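PDB 5JBD: inactive glucansucrase from Lactobacillus reuteri, which belongs to glycoside hydrolase family 70, a group of large, calcium-binding enzymes and their inactive relatives built around a TIM-type barrel. Local coordinates for residues L173-M178 with M772-N777; A432-T437 with S480-A485; G796-G801 with R832-S837. All coordinates share one frame; numbering follows the deposited sequence.

Interaction 1 (L173-M178 with M772-N777); sequences LSLQSM and MQIHVN. With SO4 (sulfate ion), chain G.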
ATOM      1  N   LEU A 173      -1.938  15.020 -18.154  1.00 35.50           N
ATOM      2  CA  LEU A 173      -1.927  13.942 -19.157  1.00 36.28           C
ATOM      3  C   LEU A 173      -2.063  12.548 -18.540  1.00 35.64           C
ATOM      4  O   LEU A 173      -1.176  11.712 -18.659  1.00 36.73           O
ATOM      5  CB  LEU A 173      -0.699  14.035 -20.076  1.00 37.34           C
ATOM      6  CG  LEU A 173      -0.446  15.370 -20.779  1.00 39.94           C
ATOM      7  CD1 LEU A 173       0.866  15.293 -21.550  1.00 41.12           C
ATOM      8  CD2 LEU A 173      -1.584  15.747 -21.716  1.00 40.32           C
ATOM      9  N   SER A 174      -3.184  12.317 -17.862  1.00 35.68           N
ATOM     10  CA  SER A 174      -3.503  10.997 -17.320  1.00 34.84           C
ATOM     11  C   SER A 174      -3.759  10.008 -18.443  1.00 33.99           C
ATOM     12  O   SER A 174      -4.377  10.343 -19.443  1.00 32.51           O
ATOM     13  CB  SER A 174      -4.740  11.047 -16.421  1.00 35.71           C
ATOM     14  OG  SER A 174      -5.074   9.745 -15.953  1.00 32.11           O
ATOM     15  N   LEU A 175      -3.314   8.775 -18.245  1.00 33.05           N
ATOM     16  CA  LEU A 175      -3.658   7.689 -19.158  1.00 36.21           C
ATOM     17  C   LEU A 175      -5.178   7.385 -19.158  1.00 36.03           C
ATOM     18  O   LEU A 175      -5.694   6.843 -20.130  1.00 34.18           O
ATOM     19  CB  LEU A 175      -2.829   6.436 -18.836  1.00 36.35           C
ATOM     20  CG  LEU A 175      -1.301   6.590 -18.896  1.00 37.82           C
ATOM     21  CD1 LEU A 175      -0.612   5.356 -18.317  1.00 42.17           C
ATOM     22  CD2 LEU A 175      -0.833   6.815 -20.317  1.00 40.21           C
ATOM     23  N   GLN A 176      -5.882   7.771 -18.088  1.00 37.95           N
ATOM     24  CA  GLN A 176      -7.360   7.703 -18.006  1.00 39.96           C
ATOM     25  C   GLN A 176      -8.106   8.397 -19.122  1.00 40.94           C
ATOM     26  O   GLN A 176      -9.253   8.019 -19.416  1.00 41.28           O
ATOM     27  CB  GLN A 176      -7.878   8.300 -16.695  1.00 42.28           C
ATOM     28  CG  GLN A 176      -7.664   7.410 -15.479  1.00 46.15           C
ATOM     29  CD  GLN A 176      -8.210   8.018 -14.176  1.00 50.72           C
ATOM     30  OE1 GLN A 176      -8.721   7.301 -13.309  1.00 52.27           O
ATOM     31  NE2 GLN A 176      -8.140   9.341 -14.052  1.00 53.42           N
ATOM     32  N   SER A 177      -7.477   9.392 -19.740  1.00 41.14           N
ATOM     33  CA  SER A 177      -8.138  10.188 -20.765  1.00 46.56           C
ATOM     34  C   SER A 177      -8.102   9.563 -22.153  1.00 47.54           C
ATOM     35  O   SER A 177      -8.644  10.148 -23.094  1.00 45.02           O
ATOM     36  CB  SER A 177      -7.469  11.555 -20.860  1.00 48.81           C
ATOM     37  OG  SER A 177      -6.207  11.415 -21.503  1.00 49.51           O
ATOM     38  N   MET A 178      -7.454   8.407 -22.304  1.00 49.85           N
ATOM     39  CA  MET A 178      -7.240   7.826 -23.630  1.00 52.67           C
ATOM     40  C   MET A 178      -8.524   7.177 -24.118  1.00 50.91           C
ATOM     41  O   MET A 178      -9.353   6.776 -23.300  1.00 46.10           O
ATOM     42  CB  MET A 178      -6.029   6.873 -23.622  1.00 55.11           C
ATOM     43  CG  MET A 178      -4.737   7.700 -23.713  1.00 61.86           C
ATOM     44  SD  MET A 178      -4.410   8.327 -25.394  1.00 70.62           S
ATOM     45  CE  MET A 178      -3.735   6.877 -26.194  1.00 69.06           C
ATOM     46  N   MET A 772      10.835   6.722 -17.074  1.00 35.36           N
ATOM     47  CA  MET A 772      11.153   6.976 -18.469  1.00 39.00           C
ATOM     48  C   MET A 772      10.060   7.864 -19.048  1.00 36.05           C
ATOM     49  O   MET A 772       8.879   7.623 -18.820  1.00 32.72           O
ATOM     50  CB  MET A 772      11.239   5.663 -19.253  1.00 44.34           C
ATOM     51  CG  MET A 772      12.328   4.724 -18.738  1.00 52.34           C
ATOM     52  SD  MET A 772      14.004   5.432 -18.802  1.00 61.30           S
ATOM     53  CE  MET A 772      14.667   4.940 -17.204  1.00 63.36           C
ATOM     54  N   GLN A 773      10.470   8.868 -19.818  1.00 34.23           N
ATOM     55  CA  GLN A 773       9.530   9.806 -20.401  1.00 34.51           C
ATOM     56  C   GLN A 773       8.586   9.093 -21.366  1.00 34.05           C
ATOM     57  O   GLN A 773       9.038   8.268 -22.174  1.00 32.69           O
ATOM     58  CB  GLN A 773      10.270  10.940 -21.133  1.00 34.92           C
ATOM     59  CG  GLN A 773       9.329  12.027 -21.637  1.00 35.24           C
ATOM     60  CD  GLN A 773      10.022  13.250 -22.209  1.00 34.83           C
ATOM     61  OE1 GLN A 773      11.249  13.350 -22.221  1.00 34.00           O
ATOM     62  NE2 GLN A 773       9.216  14.195 -22.695  1.00 34.05           N
ATOM     63  N   ILE A 774       7.289   9.404 -21.271  1.00 32.58           N
ATOM     64  CA  ILE A 774       6.291   8.913 -22.235  1.00 33.86           C
ATOM     65  C   ILE A 774       5.478  10.035 -22.869  1.00 34.17           C
ATOM     66  O   ILE A 774       5.465  11.171 -22.372  1.00 33.65           O
ATOM     67  CB  ILE A 774       5.303   7.898 -21.609  1.00 34.26           C
ATOM     68  CG1 ILE A 774       4.565   8.515 -20.409  1.00 33.57           C
ATOM     69  CG2 ILE A 774       6.053   6.632 -21.200  1.00 33.91           C
ATOM     70  CD1 ILE A 774       3.387   7.701 -19.916  1.00 33.17           C
ATOM     71  N   HIS A 775       4.815   9.686 -23.970  1.00 34.36           N
ATOM     72  CA  HIS A 775       3.779  10.502 -24.585  1.00 36.46           C
ATOM     73  C   HIS A 775       2.420   9.901 -24.234  1.00 36.73           C
ATOM     74  O   HIS A 775       2.309   8.687 -24.059  1.00 35.65           O
ATOM     75  CB  HIS A 775       3.959  10.556 -26.111  1.00 37.59           C
ATOM     76  CG  HIS A 775       5.099  11.414 -26.552  1.00 37.65           C
ATOM     77  ND1 HIS A 775       6.416  11.042 -26.387  1.00 39.47           N
ATOM     78  CD2 HIS A 775       5.122  12.623 -27.161  1.00 38.28           C
ATOM     79  CE1 HIS A 775       7.203  11.989 -26.871  1.00 40.50           C
ATOM     80  NE2 HIS A 775       6.440  12.963 -27.335  1.00 39.10           N
ATOM     81  N   VAL A 776       1.403  10.750 -24.110  1.00 37.57           N
ATOM     82  CA  VAL A 776       0.017  10.309 -23.922  1.00 38.12           C
ATOM     83  C   VAL A 776      -0.819  11.028 -24.973  1.00 41.70           C
ATOM     84  O   VAL A 776      -0.817  12.267 -25.021  1.00 38.77           O
ATOM     85  CB  VAL A 776      -0.503  10.642 -22.512  1.00 38.08           C
ATOM     86  CG1 VAL A 776      -1.914  10.099 -22.311  1.00 37.88           C
ATOM     87  CG2 VAL A 776       0.432  10.074 -21.447  1.00 38.08           C
ATOM     88  N   ASN A 777      -1.492  10.256 -25.832  1.00 45.27           N
ATOM     89  CA  ASN A 777      -2.188  10.783 -27.034  1.00 51.10           C
ATOM     90  C   ASN A 777      -1.274  11.727 -27.870  1.00 51.13           C
ATOM     91  O   ASN A 777      -1.711  12.783 -28.326  1.00 53.68           O
ATOM     92  CB  ASN A 777      -3.549  11.497 -26.688  1.00 54.25           C
ATOM     93  CG  ASN A 777      -4.583  11.395 -27.811  1.00 60.66           C
ATOM     94  OD1 ASN A 777      -4.499  10.548 -28.703  1.00 61.82           O
ATOM     95  ND2 ASN A 777      -5.563  12.302 -27.780  1.00 66.58           N
TER
HETATM   96  S   SO4 G1705       6.339   7.175 -26.156  1.00 67.94           S
HETATM   97  O1  SO4 G1705       6.990   8.488 -25.955  1.00 74.30           O
HETATM   98  O2  SO4 G1705       5.689   7.120 -27.488  1.00 66.92           O
HETATM   99  O3  SO4 G1705       7.402   6.157 -26.068  1.00 76.01           O
HETATM  100  O4  SO4 G1705       5.320   6.951 -25.103  1.00 55.18           O
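Met178 and Asn777 cross obliquely, and the thioether sulfur makes the contact: SD lies 3.5 Å from both Asn777 CB and Asn777 N, near the flat carboxamide. The other flat group, the imidazole of His775, belongs to a side chain that leaves its backbone away from 173-178. At its edge, near the ring plane, sits O1 of a sulfate ion, probably taken from the crystallisation liquor; ND1 donates to it at 2.7 Å. The backbone N of His775 donates to sulfate O4 in an almost straight bond (172°), so ring and main chain together hold the anion.

Between His775 and Asn777 in sequence, Val776 faces 173-178 and loses more surface to the contact than any other residue. Its CG1 is anti to the backbone N (chi1 -176°) and reaches Met178 CG at 4.0 Å, while CG2 touches Leu175 CD2 at 3.7 Å, the two side chains crossing at about a right angle. A compact, branched residue suits this place because its two methyls spread to meet several neighbours, CG1 toward Met178 and Ser174 O, CG2 toward Leu175 and Leu173 O. Leu173 CB lies 4.2 Å from Val776 CB, and Ile774 CD1 meets Leu175 CD2 at 4.3 Å.

The partner loop is shaped from within. Ser174 O receives both N and OG of Ser177, bracing the short 3-10 segment 175-177. Ser174 OG, which also bonds Asp192, accepts from Gln176 N: an ST turn, here packed against the loop of a beta hairpin whose arms are strands 758-767 and 784-791.

Interaction 2 (A432-T437 with S480-A485); sequences ADQEKT and SIYYDA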
ATOM      1  N   ALA A 432     -23.579 -11.404  -0.349  1.00 33.74           N
ATOM      2  CA  ALA A 432     -24.627 -12.274  -0.890  1.00 32.48           C
ATOM      3  C   ALA A 432     -24.006 -13.346  -1.797  1.00 31.94           C
ATOM      4  O   ALA A 432     -24.346 -14.518  -1.695  1.00 30.48           O
ATOM      5  CB  ALA A 432     -25.659 -11.467  -1.648  1.00 33.55           C
ATOM      6  N   ASP A 433     -23.074 -12.936  -2.648  1.00 32.88           N
ATOM      7  CA  ASP A 433     -22.405 -13.874  -3.576  1.00 33.05           C
ATOM      8  C   ASP A 433     -21.559 -14.912  -2.840  1.00 32.56           C
ATOM      9  O   ASP A 433     -21.565 -16.097  -3.203  1.00 37.07           O
ATOM     10  CB  ASP A 433     -21.561 -13.116  -4.604  1.00 31.86           C
ATOM     11  CG  ASP A 433     -21.051 -14.006  -5.707  1.00 32.99           C
ATOM     12  OD1 ASP A 433     -21.866 -14.442  -6.550  1.00 33.05           O
ATOM     13  OD2 ASP A 433     -19.819 -14.261  -5.755  1.00 33.55           O
ATOM     14  N   GLN A 434     -20.842 -14.491  -1.803  1.00 32.33           N
ATOM     15  CA  GLN A 434     -19.992 -15.415  -1.022  1.00 31.78           C
ATOM     16  C   GLN A 434     -20.773 -16.610  -0.454  1.00 32.26           C
ATOM     17  O   GLN A 434     -20.234 -17.721  -0.359  1.00 31.81           O
ATOM     18  CB  GLN A 434     -19.277 -14.650   0.105  1.00 30.07           C
ATOM     19  CG  GLN A 434     -18.181 -15.413   0.840  1.00 28.50           C
ATOM     20  CD  GLN A 434     -17.506 -14.575   1.926  1.00 29.27           C
ATOM     21  OE1 GLN A 434     -18.174 -13.963   2.783  1.00 29.39           O
ATOM     22  NE2 GLN A 434     -16.194 -14.526   1.889  1.00 25.41           N
ATOM     23  N   GLU A 435     -22.045 -16.392  -0.107  1.00 34.08           N
ATOM     24  CA  GLU A 435     -22.903 -17.460   0.448  1.00 35.44           C
ATOM     25  C   GLU A 435     -23.456 -18.464  -0.572  1.00 33.65           C
ATOM     26  O   GLU A 435     -23.949 -19.519  -0.179  1.00 29.45           O
ATOM     27  CB  GLU A 435     -24.077 -16.834   1.212  1.00 40.86           C
ATOM     28  CG  GLU A 435     -23.620 -15.996   2.386  1.00 46.01           C
ATOM     29  CD  GLU A 435     -24.541 -16.128   3.564  1.00 53.10           C
ATOM     30  OE1 GLU A 435     -25.637 -15.539   3.514  1.00 54.11           O
ATOM     31  OE2 GLU A 435     -24.163 -16.823   4.528  1.00 58.31           O
ATOM     32  N   LYS A 436     -23.386 -18.122  -1.860  1.00 34.50           N
ATOM     33  CA  LYS A 436     -23.956 -18.947  -2.920  1.00 38.40           C
ATOM     34  C   LYS A 436     -23.082 -20.162  -3.260  1.00 36.78           C
ATOM     35  O   LYS A 436     -21.870 -20.161  -3.045  1.00 33.57           O
ATOM     36  CB  LYS A 436     -24.153 -18.124  -4.202  1.00 41.37           C
ATOM     37  CG  LYS A 436     -25.222 -17.057  -4.087  1.00 46.26           C
ATOM     38  CD  LYS A 436     -25.283 -16.198  -5.339  1.00 50.26           C
ATOM     39  CE  LYS A 436     -26.257 -15.045  -5.162  1.00 55.80           C
ATOM     40  NZ  LYS A 436     -26.455 -14.295  -6.430  1.00 60.11           N
ATOM     41  N   THR A 437     -23.729 -21.189  -3.791  1.00 36.39           N
ATOM     42  CA  THR A 437     -23.026 -22.309  -4.438  1.00 36.13           C
ATOM     43  C   THR A 437     -22.391 -21.814  -5.753  1.00 37.28           C
ATOM     44  O   THR A 437     -21.179 -21.950  -5.947  1.00 35.85           O
ATOM     45  CB  THR A 437     -23.991 -23.477  -4.679  1.00 36.50           C
ATOM     46  OG1 THR A 437     -24.430 -23.985  -3.411  1.00 36.00           O
ATOM     47  CG2 THR A 437     -23.327 -24.605  -5.477  1.00 37.75           C
ATOM     48  N   SER A 480     -17.151 -14.710   9.697  1.00 30.10           N
ATOM     49  CA  SER A 480     -17.387 -15.066   8.298  1.00 30.20           C
ATOM     50  C   SER A 480     -18.011 -16.455   8.220  1.00 29.59           C
ATOM     51  O   SER A 480     -17.862 -17.282   9.120  1.00 30.16           O
ATOM     52  CB  SER A 480     -16.064 -15.059   7.511  1.00 30.06           C
ATOM     53  OG  SER A 480     -16.184 -15.752   6.275  1.00 31.70           O
ATOM     54  N   ILE A 481     -18.689 -16.725   7.117  1.00 30.23           N
ATOM     55  CA  ILE A 481     -19.124 -18.098   6.806  1.00 32.16           C
ATOM     56  C   ILE A 481     -17.971 -19.125   6.906  1.00 30.01           C
ATOM     57  O   ILE A 481     -18.197 -20.290   7.249  1.00 31.49           O
ATOM     58  CB  ILE A 481     -19.795 -18.141   5.391  1.00 34.24           C
ATOM     59  CG1 ILE A 481     -20.445 -19.495   5.099  1.00 39.22           C
ATOM     60  CG2 ILE A 481     -18.840 -17.701   4.274  1.00 32.80           C
ATOM     61  CD1 ILE A 481     -21.144 -19.588   3.747  1.00 43.13           C
ATOM     62  N   TYR A 482     -16.745 -18.706   6.609  1.00 27.43           N
ATOM     63  CA  TYR A 482     -15.603 -19.635   6.619  1.00 26.29           C
ATOM     64  C   TYR A 482     -14.875 -19.769   7.960  1.00 25.38           C
ATOM     65  O   TYR A 482     -13.896 -20.507   8.041  1.00 25.15           O
ATOM     66  CB  TYR A 482     -14.611 -19.258   5.517  1.00 25.47           C
ATOM     67  CG  TYR A 482     -15.226 -19.215   4.146  1.00 26.13           C
ATOM     68  CD1 TYR A 482     -15.910 -20.323   3.632  1.00 25.43           C
ATOM     69  CD2 TYR A 482     -15.134 -18.067   3.338  1.00 25.91           C
ATOM     70  CE1 TYR A 482     -16.491 -20.278   2.375  1.00 25.42           C
ATOM     71  CE2 TYR A 482     -15.721 -18.023   2.076  1.00 26.37           C
ATOM     72  CZ  TYR A 482     -16.387 -19.142   1.598  1.00 26.06           C
ATOM     73  OH  TYR A 482     -16.957 -19.110   0.337  1.00 25.72           O
ATOM     74  N   TYR A 483     -15.354 -19.099   9.012  1.00 25.84           N
ATOM     75  CA  TYR A 483     -14.673 -19.132  10.329  1.00 25.93           C
ATOM     76  C   TYR A 483     -14.469 -20.561  10.860  1.00 26.42           C
ATOM     77  O   TYR A 483     -13.359 -20.919  11.300  1.00 24.01           O
ATOM     78  CB  TYR A 483     -15.424 -18.268  11.374  1.00 26.66           C
ATOM     79  CG  TYR A 483     -14.790 -18.273  12.768  1.00 27.25           C
ATOM     80  CD1 TYR A 483     -15.037 -19.310  13.669  1.00 27.63           C
ATOM     81  CD2 TYR A 483     -13.930 -17.249  13.173  1.00 26.80           C
ATOM     82  CE1 TYR A 483     -14.450 -19.337  14.919  1.00 28.72           C
ATOM     83  CE2 TYR A 483     -13.361 -17.258  14.433  1.00 27.91           C
ATOM     84  CZ  TYR A 483     -13.627 -18.298  15.299  1.00 29.03           C
ATOM     85  OH  TYR A 483     -13.070 -18.326  16.542  1.00 30.86           O
ATOM     86  N   ASP A 484     -15.525 -21.377  10.831  1.00 26.82           N
ATOM     87  CA  ASP A 484     -15.450 -22.707  11.447  1.00 27.15           C
ATOM     88  C   ASP A 484     -14.429 -23.601  10.727  1.00 26.79           C
ATOM     89  O   ASP A 484     -13.619 -24.280  11.373  1.00 27.13           O
ATOM     90  CB  ASP A 484     -16.824 -23.387  11.486  1.00 28.90           C
ATOM     91  CG  ASP A 484     -17.747 -22.815  12.557  1.00 30.52           C
ATOM     92  OD1 ASP A 484     -17.285 -22.135  13.492  1.00 30.15           O
ATOM     93  OD2 ASP A 484     -18.957 -23.067  12.458  1.00 31.80           O
ATOM     94  N   ALA A 485     -14.457 -23.580   9.401  1.00 25.89           N
ATOM     95  CA  ALA A 485     -13.545 -24.388   8.607  1.00 25.77           C
ATOM     96  C   ALA A 485     -12.104 -23.978   8.817  1.00 24.59           C
ATOM     97  O   ALA A 485     -11.250 -24.818   9.108  1.00 24.74           O
ATOM     98  CB  ALA A 485     -13.895 -24.289   7.128  1.00 25.49           C
TER
HETATM   99  O   HOH W   1     -14.782 -14.591   4.219  1.00 25.36           O
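Gln434, Ile481 and Tyr482 carry this contact, and Gln434 gives up the most surface. Its CG stands anti to the backbone N (chi1 -170°), and the extended chi2 (179°) carries CD on toward Tyr482. There NE2 comes to 3.5 Å from Tyr482 CE2, with the amide plane almost perpendicular to the ring, at 86°, and the aliphatic CG rests near the same ring carbon. A glutamine suits the spot because its CG can lie against an aromatic ring carbon while its amide stays in reach of water: NE2 donates weakly to a water that also lies 2.7 Å from Ser480 OG. That hydroxyl accepts from Tyr482 N at 3.0 Å, a capping bond in the type I turn from Ser480 to Tyr483 that leads into helix 483-496.

Ile481 lies beside the oxygen end of the amide, its side chain and that of Gln434 sliding past each other in opposite directions. Its CG2 lies 4.1 Å from Gln434 OE1 and also 3.6 Å above the centre of the Tyr482 ring, so one methyl serves both neighbours. Farther out, Ile481 CD1 meets the carboxylate of the exposed Glu435 at 4.2 Å from OE2.

The contact joins the last part of helix 420-434 to the turn entering helix 483-496. Val446 and Pro447 of helix 446-455 also touch Tyr482, while Lys439 binds Gln434 O and, weakly, the tyrosine hydroxyl.

Interaction 3 (G796-G801 with R832-S837); sequences GQETYG and RINKWS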
ATOM      1  N   GLY A 796       5.722  14.592  14.400  1.00 32.40           N
ATOM      2  CA  GLY A 796       6.427  13.319  14.557  1.00 30.97           C
ATOM      3  C   GLY A 796       7.785  13.322  13.875  1.00 28.85           C
ATOM      4  O   GLY A 796       8.792  12.942  14.479  1.00 30.18           O
ATOM      5  N   GLN A 797       7.825  13.747  12.620  1.00 27.24           N
ATOM      6  CA  GLN A 797       9.102  13.845  11.922  1.00 27.58           C
ATOM      7  C   GLN A 797      10.028  14.889  12.565  1.00 28.53           C
ATOM      8  O   GLN A 797      11.245  14.687  12.636  1.00 28.33           O
ATOM      9  CB  GLN A 797       8.892  14.165  10.437  1.00 26.58           C
ATOM     10  CG  GLN A 797      10.119  13.881   9.579  1.00 25.76           C
ATOM     11  CD  GLN A 797      10.431  12.384   9.453  1.00 25.12           C
ATOM     12  OE1 GLN A 797       9.523  11.561   9.329  1.00 25.06           O
ATOM     13  NE2 GLN A 797      11.710  12.035   9.454  1.00 24.72           N
ATOM     14  N   GLU A 798       9.450  15.998  13.030  1.00 29.90           N
ATOM     15  CA  GLU A 798      10.240  17.048  13.686  1.00 31.24           C
ATOM     16  C   GLU A 798      10.882  16.521  14.950  1.00 30.04           C
ATOM     17  O   GLU A 798      12.063  16.706  15.150  1.00 31.64           O
ATOM     18  CB  GLU A 798       9.394  18.287  14.041  1.00 34.51           C
ATOM     19  CG  GLU A 798       8.906  19.098  12.846  1.00 36.94           C
ATOM     20  CD  GLU A 798       9.959  19.993  12.214  1.00 39.32           C
ATOM     21  OE1 GLU A 798      11.121  20.043  12.703  1.00 38.04           O
ATOM     22  OE2 GLU A 798       9.615  20.636  11.185  1.00 42.38           O
ATOM     23  N   THR A 799      10.104  15.849  15.787  1.00 29.61           N
ATOM     24  CA  THR A 799      10.598  15.362  17.072  1.00 30.33           C
ATOM     25  C   THR A 799      11.509  14.133  16.942  1.00 30.83           C
ATOM     26  O   THR A 799      12.558  14.076  17.577  1.00 30.29           O
ATOM     27  CB  THR A 799       9.425  15.049  18.029  1.00 29.97           C
ATOM     28  OG1 THR A 799       8.664  16.237  18.240  1.00 29.97           O
ATOM     29  CG2 THR A 799       9.921  14.541  19.386  1.00 30.84           C
ATOM     30  N   TYR A 800      11.106  13.154  16.132  1.00 29.95           N
ATOM     31  CA  TYR A 800      11.757  11.834  16.124  1.00 30.02           C
ATOM     32  C   TYR A 800      12.710  11.578  14.961  1.00 30.46           C
ATOM     33  O   TYR A 800      13.527  10.649  15.023  1.00 31.06           O
ATOM     34  CB  TYR A 800      10.681  10.746  16.184  1.00 29.35           C
ATOM     35  CG  TYR A 800       9.877  10.839  17.457  1.00 29.17           C
ATOM     36  CD1 TYR A 800      10.383  10.337  18.633  1.00 29.91           C
ATOM     37  CD2 TYR A 800       8.623  11.466  17.492  1.00 30.20           C
ATOM     38  CE1 TYR A 800       9.665  10.435  19.820  1.00 30.35           C
ATOM     39  CE2 TYR A 800       7.893  11.575  18.677  1.00 30.50           C
ATOM     40  CZ  TYR A 800       8.427  11.056  19.837  1.00 30.63           C
ATOM     41  OH  TYR A 800       7.741  11.143  21.016  1.00 33.30           O
ATOM     42  N   GLY A 801      12.616  12.392  13.915  1.00 29.79           N
ATOM     43  CA  GLY A 801      13.421  12.201  12.726  1.00 30.16           C
ATOM     44  C   GLY A 801      14.888  12.325  13.066  1.00 31.12           C
ATOM     45  O   GLY A 801      15.332  13.366  13.568  1.00 27.99           O
ATOM     46  N   ARG A 832      19.913  15.055   9.878  1.00 32.69           N
ATOM     47  CA  ARG A 832      18.638  14.560  10.377  1.00 33.74           C
ATOM     48  C   ARG A 832      17.521  15.039   9.462  1.00 33.14           C
ATOM     49  O   ARG A 832      17.469  16.219   9.106  1.00 31.26           O
ATOM     50  CB  ARG A 832      18.381  15.051  11.799  1.00 36.25           C
ATOM     51  CG  ARG A 832      19.347  14.467  12.827  1.00 39.10           C
ATOM     52  CD  ARG A 832      19.049  14.942  14.242  1.00 40.84           C
ATOM     53  NE  ARG A 832      17.665  14.674  14.678  1.00 40.60           N
ATOM     54  CZ  ARG A 832      17.182  14.977  15.890  1.00 43.03           C
ATOM     55  NH1 ARG A 832      17.959  15.562  16.815  1.00 41.79           N
ATOM     56  NH2 ARG A 832      15.914  14.693  16.191  1.00 43.32           N
ATOM     57  N   ILE A 833      16.628  14.127   9.082  1.00 30.40           N
ATOM     58  CA  ILE A 833      15.429  14.514   8.335  1.00 31.37           C
ATOM     59  C   ILE A 833      14.324  14.923   9.327  1.00 31.67           C
ATOM     60  O   ILE A 833      13.607  14.073   9.859  1.00 29.27           O
ATOM     61  CB  ILE A 833      14.943  13.391   7.389  1.00 30.07           C
ATOM     62  CG1 ILE A 833      16.047  13.068   6.375  1.00 30.40           C
ATOM     63  CG2 ILE A 833      13.663  13.827   6.681  1.00 30.07           C
ATOM     64  CD1 ILE A 833      15.716  11.963   5.383  1.00 29.81           C
ATOM     65  N   ASN A 834      14.208  16.230   9.573  1.00 32.40           N
ATOM     66  CA  ASN A 834      13.148  16.773  10.430  1.00 32.25           C
ATOM     67  C   ASN A 834      11.884  17.084   9.637  1.00 31.56           C
ATOM     68  O   ASN A 834      10.804  17.245  10.221  1.00 30.63           O
ATOM     69  CB  ASN A 834      13.633  18.027  11.165  1.00 34.33           C
ATOM     70  CG  ASN A 834      13.952  19.179  10.225  1.00 35.14           C
ATOM     71  OD1 ASN A 834      14.823  19.074   9.371  1.00 35.02           O
ATOM     72  ND2 ASN A 834      13.234  20.286  10.381  1.00 38.82           N
ATOM     73  N   LYS A 835      12.036  17.192   8.317  1.00 30.61           N
ATOM     74  CA  LYS A 835      10.956  17.579   7.429  1.00 32.96           C
ATOM     75  C   LYS A 835      11.235  17.024   6.042  1.00 30.99           C
ATOM     76  O   LYS A 835      12.336  17.192   5.546  1.00 31.78           O
ATOM     77  CB  LYS A 835      10.905  19.100   7.361  1.00 36.16           C
ATOM     78  CG  LYS A 835       9.782  19.657   6.504  1.00 42.12           C
ATOM     79  CD  LYS A 835       9.635  21.181   6.633  1.00 46.01           C
ATOM     80  CE  LYS A 835       8.894  21.626   7.898  1.00 51.51           C
ATOM     81  NZ  LYS A 835       7.692  20.804   8.291  1.00 52.75           N
ATOM     82  N   TRP A 836      10.252  16.362   5.432  1.00 30.40           N
ATOM     83  CA  TRP A 836      10.390  15.832   4.064  1.00 29.29           C
ATOM     84  C   TRP A 836      10.219  16.964   3.058  1.00 29.65           C
ATOM     85  O   TRP A 836       9.443  17.886   3.281  1.00 29.62           O
ATOM     86  CB  TRP A 836       9.373  14.697   3.781  1.00 28.48           C
ATOM     87  CG  TRP A 836       9.590  13.497   4.658  1.00 28.23           C
ATOM     88  CD1 TRP A 836       8.952  13.208   5.829  1.00 28.94           C
ATOM     89  CD2 TRP A 836      10.541  12.451   4.451  1.00 28.41           C
ATOM     90  NE1 TRP A 836       9.452  12.050   6.370  1.00 28.42           N
ATOM     91  CE2 TRP A 836      10.425  11.557   5.542  1.00 28.66           C
ATOM     92  CE3 TRP A 836      11.486  12.186   3.454  1.00 27.60           C
ATOM     93  CZ2 TRP A 836      11.214  10.395   5.652  1.00 30.01           C
ATOM     94  CZ3 TRP A 836      12.278  11.031   3.561  1.00 28.50           C
ATOM     95  CH2 TRP A 836      12.138  10.156   4.654  1.00 28.01           C
ATOM     96  N   SER A 837      10.953  16.885   1.959  1.00 29.25           N
ATOM     97  CA  SER A 837      10.787  17.792   0.825  1.00 29.27           C
ATOM     98  C   SER A 837      11.314  17.086  -0.437  1.00 30.13           C
ATOM     99  O   SER A 837      11.789  15.949  -0.349  1.00 28.34           O
ATOM    100  CB  SER A 837      11.509  19.117   1.087  1.00 29.65           C
ATOM    101  OG  SER A 837      12.912  18.971   1.002  1.00 28.74           O
TER
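Gln797 and Trp836 cross at about a right angle, with amide and indole planes 65° apart. Bending at chi2 (69°) carries CD of Gln797 toward 832-837, where the amide works in two directions. Its NE2 donates to Ile833 O at 2.8 Å in a nearly straight bond that lies in the amide plane, while OE1 sits at the indole edge and takes a weak bond from Trp836 NE1. Glutamine suits this position because one planar group offers both a donor and an acceptor; NE2 also bonds Glu254 of helix 249-263. Ile833 CG2 lies 4.0 Å above the centre of the Trp836 ring, covering one face.

Segment 796-801 covers the end of helix 794-800, which follows strand 784-791, and the residue after it; loop 832-837 runs past toward strand 841-845 of the same antiparallel sheet. Gly801, the first residue to leave the helix, has no side chain to keep Ile833 O from its CA, 3.4 Å away. Arg832 holds Gly801 O side-on with NE at 2.9 Å, in the carbonyl plane, and NH2 at 3.0 Å, above it; its positive charge would probably favour the partial negative charge of the helix C-terminus.

On the outer side Glu798 and Asn834 lie side by side, pointing the same way. Asn834 ND2 donates to the syn side of Glu798 OE1 at 3.1 Å, from 33° out of the carboxylate plane, and Glu798 OE2 forms a salt bridge of 3.5 Å with Lys835 NZ.

Interaction 1 spans most of the chain: it opens at 173-178 and closes at 772-777, and interaction 2 falls wholly within that span, while interaction 3 follows it. Their centres lie about 42 Å (1 and 2), 34 Å (1 and 3) and 46 Å (2 and 3) apart, and none touches another. Interactions 1 and 3 are joined through one antiparallel sheet, since strand 784-791 follows the loop 772-777 and precedes helix 794-800. Interaction 2 lies across the chain's centre from interaction 3, with strand 460-464 of the parallel barrel between its segments in sequence. Early strand 193-197 and late strands 758-767 and 784-791 share the antiparallel sheet, which is thus built from distant parts of the chain.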